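Local coordinates for pectate lyase II (Xanthomonas campestris pv. campestris, PDB 2QY1), which probably cleaves pectate, the polygalacturonate of plant cell walls, as a secreted polysaccharide lyase of family 1, at residues A[45-49]-A[50-54]; A[150-153]-A[154-158]; A[312-315]-A[316-320]. The protein carries 2 engineered substitutions. All coordinates share one frame; numbering follows the deposited sequence.

Contact 1: residues A[45-49]-A[50-54]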
loop_
_atom_site.group_PDB
_atom_site.type_symbol
_atom_site.label_atom_id
_atom_site.label_comp_id
_atom_site.label_asym_id
_atom_site.label_seq_id
_atom_site.Cartn_x
_atom_site.Cartn_y
_atom_site.Cartn_z
ATOM N N GLY A 45 -1.719 14.201 16.795
ATOM C CA GLY A 45 -2.251 15.319 16.014
ATOM C C GLY A 45 -3.581 14.982 15.373
ATOM O O GLY A 45 -3.811 13.841 14.980
ATOM N N LYS A 46 -4.463 15.974 15.293
ATOM C CA LYS A 46 -5.797 15.788 14.732
ATOM C C LYS A 46 -6.055 16.819 13.641
ATOM O O LYS A 46 -6.727 17.825 13.873
ATOM C CB LYS A 46 -6.871 15.912 15.822
ATOM C CG LYS A 46 -6.723 14.944 16.985
ATOM C CD LYS A 46 -7.656 15.307 18.134
ATOM C CE LYS A 46 -9.114 14.983 17.818
ATOM N NZ LYS A 46 -9.368 13.513 17.784
ATOM N N PHE A 47 -5.514 16.570 12.454
ATOM C CA PHE A 47 -5.726 17.472 11.326
ATOM C C PHE A 47 -7.196 17.505 10.913
ATOM O O PHE A 47 -7.816 16.461 10.701
ATOM C CB PHE A 47 -4.845 17.084 10.132
ATOM C CG PHE A 47 -4.915 18.059 8.990
ATOM C CD1 PHE A 47 -5.803 17.856 7.935
ATOM C CD2 PHE A 47 -4.098 19.188 8.972
ATOM C CE1 PHE A 47 -5.876 18.760 6.876
ATOM C CE2 PHE A 47 -4.160 20.100 7.915
ATOM C CZ PHE A 47 -5.053 19.882 6.866
ATOM N N ASP A 48 -7.740 18.713 10.810
ATOM C CA ASP A 48 -9.109 18.912 10.348
ATOM C C ASP A 48 -9.086 19.036 8.830
ATOM O O ASP A 48 -8.612 20.038 8.291
ATOM C CB ASP A 48 -9.712 20.169 10.990
ATOM C CG ASP A 48 -11.156 20.423 10.564
ATOM O OD1 ASP A 48 -11.754 19.575 9.868
ATOM O OD2 ASP A 48 -11.697 21.485 10.939
ATOM N N PHE A 49 -9.595 18.011 8.149
ATOM C CA PHE A 49 -9.591 17.976 6.686
ATOM C C PHE A 49 -10.538 19.005 6.064
ATOM O O PHE A 49 -10.382 19.375 4.898
ATOM C CB PHE A 49 -9.899 16.564 6.175
ATOM C CG PHE A 49 -8.830 15.560 6.504
ATOM C CD1 PHE A 49 -7.611 15.572 5.826
ATOM C CD2 PHE A 49 -9.036 14.606 7.495
ATOM C CE1 PHE A 49 -6.613 14.648 6.136
ATOM C CE2 PHE A 49 -8.047 13.675 7.808
ATOM C CZ PHE A 49 -6.832 13.696 7.126
ATOM N N GLY A 50 -11.500 19.476 6.857
ATOM C CA GLY A 50 -12.406 20.548 6.446
ATOM C C GLY A 50 -11.710 21.868 6.159
ATOM O O GLY A 50 -12.281 22.745 5.502
ATOM N N THR A 51 -10.478 22.013 6.646
ATOM C CA THR A 51 -9.670 23.209 6.393
ATOM C C THR A 51 -9.179 23.286 4.943
ATOM O O THR A 51 -8.720 24.339 4.493
ATOM C CB THR A 51 -8.458 23.312 7.348
ATOM O OG1 THR A 51 -7.594 22.183 7.158
ATOM C CG2 THR A 51 -8.918 23.366 8.801
ATOM N N ILE A 52 -9.265 22.167 4.225
ATOM C CA ILE A 52 -8.942 22.129 2.797
ATOM C C ILE A 52 -10.218 22.387 1.986
ATOM O O ILE A 52 -11.035 21.485 1.771
ATOM C CB ILE A 52 -8.258 20.794 2.388
ATOM C CG1 ILE A 52 -6.984 20.569 3.214
ATOM C CG2 ILE A 52 -7.936 20.781 0.891
ATOM C CD1 ILE A 52 -6.461 19.133 3.199
ATOM N N LYS A 53 -10.377 23.635 1.556
ATOM C CA LYS A 53 -11.594 24.085 0.876
ATOM C C LYS A 53 -11.552 23.836 -0.631
ATOM O O LYS A 53 -12.581 23.904 -1.313
ATOM C CB LYS A 53 -11.848 25.569 1.159
ATOM C CG LYS A 53 -12.457 25.863 2.531
ATOM C CD LYS A 53 -11.395 25.976 3.619
ATOM C CE LYS A 53 -11.970 26.542 4.908
ATOM N NZ LYS A 53 -12.920 25.613 5.591
ATOM N N ASP A 54 -10.354 23.550 -1.137
ATOM C CA ASP A 54 -10.151 23.266 -2.550
ATOM C C ASP A 54 -9.169 22.111 -2.688
ATOM O O ASP A 54 -7.989 22.249 -2.377
ATOM C CB ASP A 54 -9.634 24.515 -3.274
ATOM C CG ASP A 54 -9.523 24.328 -4.785
ATOM O OD1 ASP A 54 -10.061 23.336 -5.332
ATOM O OD2 ASP A 54 -8.896 25.196 -5.430
#
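A short 3-10 turn joins D48 to T51 and F49 to I52, in the loop between strands 39-43 and 65-69. The carbonyl oxygen D48 O takes two hydrogen bonds from one residue. T51 N donates to it at 3.2 Å, from well above the carbonyl plane. T51 OG1 donates to it at 2.6 Å, almost in line with the carbonyl. The hydroxyl can reach back because chi1 of T51 is 61°, which sets OG1 between the backbone N and the carbonyl carbon. The next bond of the turn runs from I52 N to F49 O, 3.1 Å.

The D48 side chain adds an Asx turn at the start. Its OD1 accepts from G50 N at 3.0 Å. CG of D48 is anti to the backbone N (chi1 -179°), and this brings OD1 within reach of the G50 amide, which meets it from above the carboxylate plane. At the far end K53 NZ bonds to G50 O, 2.9 Å, so the lysine folds back on the turn.

The fold is the right-handed parallel beta-helix of family 1 pectate lyases. This loop lies on its surface, where F47 and I52 make apolar contact across the turn. The F47 ring meets I52 at its edge, with CE1 3.7 Å from I52 CD1 and the two side chains crossing at about a right angle. T51 OG1 approaches the same ring obliquely, 3.4 Å from F47 CZ. CD1 of F47 also sits over one face of the F49 ring, displaced toward its rim. F49 in turn packs edge-to-face with F137. Backbone hydrogen bonds between G45 and A83 and between F47 and A83 tie the chain ahead of the turn to a neighbouring loop. Nearby, F47 and I52 both touch N85.

Contact 2: residues A[150-153]-A[154-158]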
loop_
_atom_site.group_PDB
_atom_site.type_symbol
_atom_site.label_atom_id
_atom_site.label_comp_id
_atom_site.label_asym_id
_atom_site.label_seq_id
_atom_site.Cartn_x
_atom_site.Cartn_y
_atom_site.Cartn_z
ATOM N N SER A 150 -2.516 15.061 -9.638
ATOM C CA SER A 150 -3.178 15.892 -8.629
ATOM C C SER A 150 -2.800 15.399 -7.233
ATOM O O SER A 150 -2.731 16.181 -6.281
ATOM C CB SER A 150 -4.699 15.884 -8.812
ATOM O OG SER A 150 -5.058 16.445 -10.064
ATOM N N PHE A 151 -2.574 14.090 -7.135
ATOM C CA PHE A 151 -2.030 13.439 -5.945
ATOM C C PHE A 151 -1.069 12.335 -6.398
ATOM O O PHE A 151 -0.889 12.138 -7.601
ATOM C CB PHE A 151 -3.162 12.892 -5.065
ATOM C CG PHE A 151 -4.076 13.965 -4.536
ATOM C CD1 PHE A 151 -3.776 14.627 -3.345
ATOM C CD2 PHE A 151 -5.213 14.342 -5.249
ATOM C CE1 PHE A 151 -4.611 15.637 -2.862
ATOM C CE2 PHE A 151 -6.050 15.352 -4.779
ATOM C CZ PHE A 151 -5.749 15.999 -3.582
ATOM N N ASP A 152 -0.436 11.640 -5.453
ATOM C CA ASP A 152 0.525 10.579 -5.797
ATOM C C ASP A 152 0.111 9.226 -5.210
ATOM O O ASP A 152 -1.077 8.945 -5.084
ATOM C CB ASP A 152 1.950 10.976 -5.382
ATOM C CG ASP A 152 2.985 9.882 -5.663
ATOM O OD1 ASP A 152 3.536 9.332 -4.691
ATOM O OD2 ASP A 152 3.247 9.566 -6.847
ATOM N N GLY A 153 1.094 8.403 -4.847
ATOM C CA GLY A 153 0.858 7.023 -4.439
ATOM C C GLY A 153 0.283 6.869 -3.051
ATOM O O GLY A 153 0.442 7.745 -2.200
ATOM N N GLY A 154 -0.401 5.751 -2.827
ATOM C CA GLY A 154 -1.015 5.474 -1.533
ATOM C C GLY A 154 -0.063 4.696 -0.652
ATOM O O GLY A 154 0.485 5.234 0.315
ATOM N N ILE A 155 0.134 3.423 -0.988
ATOM C CA ILE A 155 1.042 2.562 -0.244
ATOM C C ILE A 155 2.027 1.956 -1.240
ATOM O O ILE A 155 1.730 0.958 -1.901
ATOM C CB ILE A 155 0.271 1.484 0.566
ATOM C CG1 ILE A 155 -0.687 2.163 1.556
ATOM C CG2 ILE A 155 1.247 0.556 1.302
ATOM C CD1 ILE A 155 -1.848 1.312 2.002
ATOM N N ASP A 156 3.195 2.585 -1.343
ATOM C CA ASP A 156 4.157 2.286 -2.406
ATOM C C ASP A 156 5.456 1.684 -1.900
ATOM O O ASP A 156 5.899 1.982 -0.789
ATOM C CB ASP A 156 4.495 3.562 -3.184
ATOM C CG ASP A 156 3.322 4.105 -3.973
ATOM O OD1 ASP A 156 2.297 3.406 -4.116
ATOM O OD2 ASP A 156 3.440 5.240 -4.466
ATOM N N MET A 157 6.063 0.840 -2.733
ATOM C CA MET A 157 7.437 0.396 -2.520
ATOM C C MET A 157 8.175 0.210 -3.851
ATOM O O MET A 157 7.565 -0.098 -4.878
ATOM C CB MET A 157 7.507 -0.860 -1.634
ATOM C CG MET A 157 6.896 -2.127 -2.215
ATOM S SD MET A 157 6.549 -3.363 -0.935
ATOM C CE MET A 157 5.019 -2.744 -0.256
ATOM N N LYS A 158 9.487 0.421 -3.825
ATOM C CA LYS A 158 10.299 0.346 -5.035
ATOM C C LYS A 158 11.758 0.035 -4.720
ATOM O O LYS A 158 12.195 0.148 -3.572
ATOM C CB LYS A 158 10.204 1.658 -5.826
ATOM C CG LYS A 158 10.734 2.879 -5.086
ATOM C CD LYS A 158 10.682 4.120 -5.959
ATOM C CE LYS A 158 10.881 5.380 -5.132
ATOM N NZ LYS A 158 10.455 6.595 -5.882
HETATM O O HOH W 1 3.704 6.432 -7.168
#
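G153 and D156 meet where the chain turns into strand 155-158. One carboxylate oxygen of D156 lies against the glycine: OD2 is 3.1 Å from G153 CA. The first torsion of D156 (chi1 -67°) puts CG anti to the carbonyl carbon, and the carboxylate swings back over the bend. Its other oxygen, OD1, accepts a hydrogen bond from L179 N, so this oxygen has its own partner outside the bend.

G153 and G154 are both buried and carry the chain past this carboxylate. G153 hydrogen-bonds through its backbone to S115, just ahead of strand 116-119, and G154 to I116 within it, while G153 O is also hydrogen-bonded to Y174 OH. Strand 116-119 is the parallel neighbour of strand 155-158 in the beta-helix. D114 OD1 lies close to both D152 and D156, and three acids gathered in this way are consistent with the calcium-binding cluster of related pectate lyases. Here a water, not a metal ion, bridges D152 and D156.

That water is 3.2 Å from D152 OD2 and 3.0 Å from D156 OD2. It donates toward both carboxylates, but with other acceptors close by its two protons cannot satisfy every one. D152 approaches D156 obliquely. D152 OD1 is 4.1 Å from D156 OD2, and the two carboxylate planes stand 89° apart.

Contact 3: residues A[312-315]-A[316-320]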
loop_
_atom_site.group_PDB
_atom_site.type_symbol
_atom_site.label_atom_id
_atom_site.label_comp_id
_atom_site.label_asym_id
_atom_site.label_seq_id
_atom_site.Cartn_x
_atom_site.Cartn_y
_atom_site.Cartn_z
ATOM N N ALA A 312 -16.447 -15.382 0.561
ATOM C CA ALA A 312 -17.766 -14.741 0.586
ATOM C C ALA A 312 -17.952 -13.829 1.800
ATOM O O ALA A 312 -18.739 -12.881 1.756
ATOM C CB ALA A 312 -18.873 -15.789 0.527
ATOM N N GLN A 313 -17.215 -14.119 2.872
ATOM C CA GLN A 313 -17.301 -13.357 4.117
ATOM C C GLN A 313 -16.328 -12.174 4.160
ATOM O O GLN A 313 -16.400 -11.345 5.070
ATOM C CB GLN A 313 -17.064 -14.279 5.318
ATOM C CG GLN A 313 -18.124 -15.375 5.485
ATOM C CD GLN A 313 -17.779 -16.382 6.572
ATOM O OE1 GLN A 313 -18.166 -17.550 6.493
ATOM N NE2 GLN A 313 -17.055 -15.935 7.591
ATOM N N VAL A 314 -15.441 -12.096 3.168
ATOM C CA VAL A 314 -14.391 -11.066 3.111
ATOM C C VAL A 314 -14.937 -9.632 3.077
ATOM O O VAL A 314 -14.429 -8.764 3.787
ATOM C CB VAL A 314 -13.390 -11.326 1.942
ATOM C CG1 VAL A 314 -12.564 -10.080 1.609
ATOM C CG2 VAL A 314 -12.475 -12.492 2.281
ATOM N N LYS A 315 -15.969 -9.386 2.271
ATOM C CA LYS A 315 -16.590 -8.060 2.206
ATOM C C LYS A 315 -16.972 -7.551 3.597
ATOM O O LYS A 315 -16.548 -6.468 3.998
ATOM C CB LYS A 315 -17.811 -8.056 1.278
ATOM C CG LYS A 315 -18.584 -6.736 1.267
ATOM C CD LYS A 315 -19.653 -6.709 0.181
ATOM C CE LYS A 315 -20.489 -5.434 0.258
ATOM N NZ LYS A 315 -21.450 -5.312 -0.882
ATOM N N ALA A 316 -17.757 -8.344 4.327
ATOM C CA ALA A 316 -18.210 -7.981 5.672
ATOM C C ALA A 316 -17.053 -7.867 6.664
ATOM O O ALA A 316 -16.978 -6.903 7.430
ATOM C CB ALA A 316 -19.254 -8.977 6.172
ATOM N N LYS A 317 -16.152 -8.849 6.634
ATOM C CA LYS A 317 -14.990 -8.876 7.523
ATOM C C LYS A 317 -14.099 -7.647 7.334
ATOM O O LYS A 317 -13.726 -6.996 8.311
ATOM C CB LYS A 317 -14.198 -10.185 7.336
ATOM C CG LYS A 317 -12.753 -10.200 7.869
ATOM C CD LYS A 317 -12.635 -9.965 9.381
ATOM C CE LYS A 317 -12.964 -11.199 10.202
ATOM N NZ LYS A 317 -12.867 -10.891 11.658
ATOM N N VAL A 318 -13.782 -7.331 6.081
ATOM C CA VAL A 318 -12.915 -6.196 5.763
ATOM C C VAL A 318 -13.578 -4.856 6.097
ATOM O O VAL A 318 -12.947 -3.991 6.695
ATOM C CB VAL A 318 -12.412 -6.256 4.296
ATOM C CG1 VAL A 318 -11.760 -4.954 3.879
ATOM C CG2 VAL A 318 -11.428 -7.409 4.124
ATOM N N ILE A 319 -14.852 -4.694 5.744
ATOM C CA ILE A 319 -15.593 -3.490 6.130
ATOM C C ILE A 319 -15.534 -3.276 7.649
ATOM O O ILE A 319 -15.370 -2.148 8.116
ATOM C CB ILE A 319 -17.059 -3.506 5.610
ATOM C CG1 ILE A 319 -17.086 -3.222 4.102
ATOM C CG2 ILE A 319 -17.921 -2.477 6.355
ATOM C CD1 ILE A 319 -18.399 -3.590 3.408
ATOM N N ALA A 320 -15.621 -4.368 8.403
ATOM C CA ALA A 320 -15.637 -4.312 9.867
ATOM C C ALA A 320 -14.271 -4.037 10.510
ATOM O O ALA A 320 -14.207 -3.498 11.619
ATOM C CB ALA A 320 -16.234 -5.594 10.434
HETATM O O HOH W 2 -19.311 -10.496 3.136
#
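V314 and V318 lie side by side, one turn apart on helix 314-321, and point the same way. V314 CG1 is 3.8 Å from V318 CG2. Their first torsions are nearly equal (163° and 168°). In both, CG1 is anti to the backbone N and CG2 anti to the carbonyl carbon, which turns CG1 of V314 to face CG2 of V318. Both valines are buried. V314 packs on N220 and Y245, and V318 on R200 and Y222, so this side of the helix lies on strands of the beta-helix.

K315 and I319 form a second parallel pair. K315 CG is 3.8 Å from I319 CD1. I319 also leans over the backbone, with CG1 3.3 Å from K315 O. Beyond CG the lysine stays extended, and its NZ makes a salt bridge with E247 OE2. Y222 touches both residues of the pair. K317 behaves differently. Its chain bends at chi2 (61°) and chi3, and NZ reaches E330 O at the C-terminus, while its CB rests near Q313 O.

The backbone repeats the i to i+4 pattern. K317 N bonds to Q313 O, V318 N to V314 O at 2.8 Å, and I319 N to K315 O at 3.0 Å. Near the beginning of the helix a water stands between chain atoms. It donates to A312 O at 2.8 Å and accepts from A316 N at 2.9 Å, extending the same spacing by one step. With the valines seated on the strands and K315 NZ held by E247 in strand 245-255, the rotation of the helix on the beta-helix is probably steadied; K317 NZ ties the terminal residue to it.

How the contacts relate
The three contacts follow one another along the chain and none touches another. Contacts 1 and 2 are the nearest pair, with nearest atoms about 7 Å apart and centres 21 Å apart. The C56-C143 disulfide ties their surroundings together: D54 OD1 accepts a hydrogen bond from C56 N, and S150 OG is hydrogen-bonded to C143 N. F151 also packs on V55. Contact 3 lies farther off, its centre 25 Å from contact 2 and 30 Å from contact 1. Its helix packs on strands 193-202, 215-226 and 245-255, which follow contact 2 and precede the helix. D152 and D156 of contact 2, with D114, are probably the calcium-binding acids of the family; contacts 1 and 3 lie away from them.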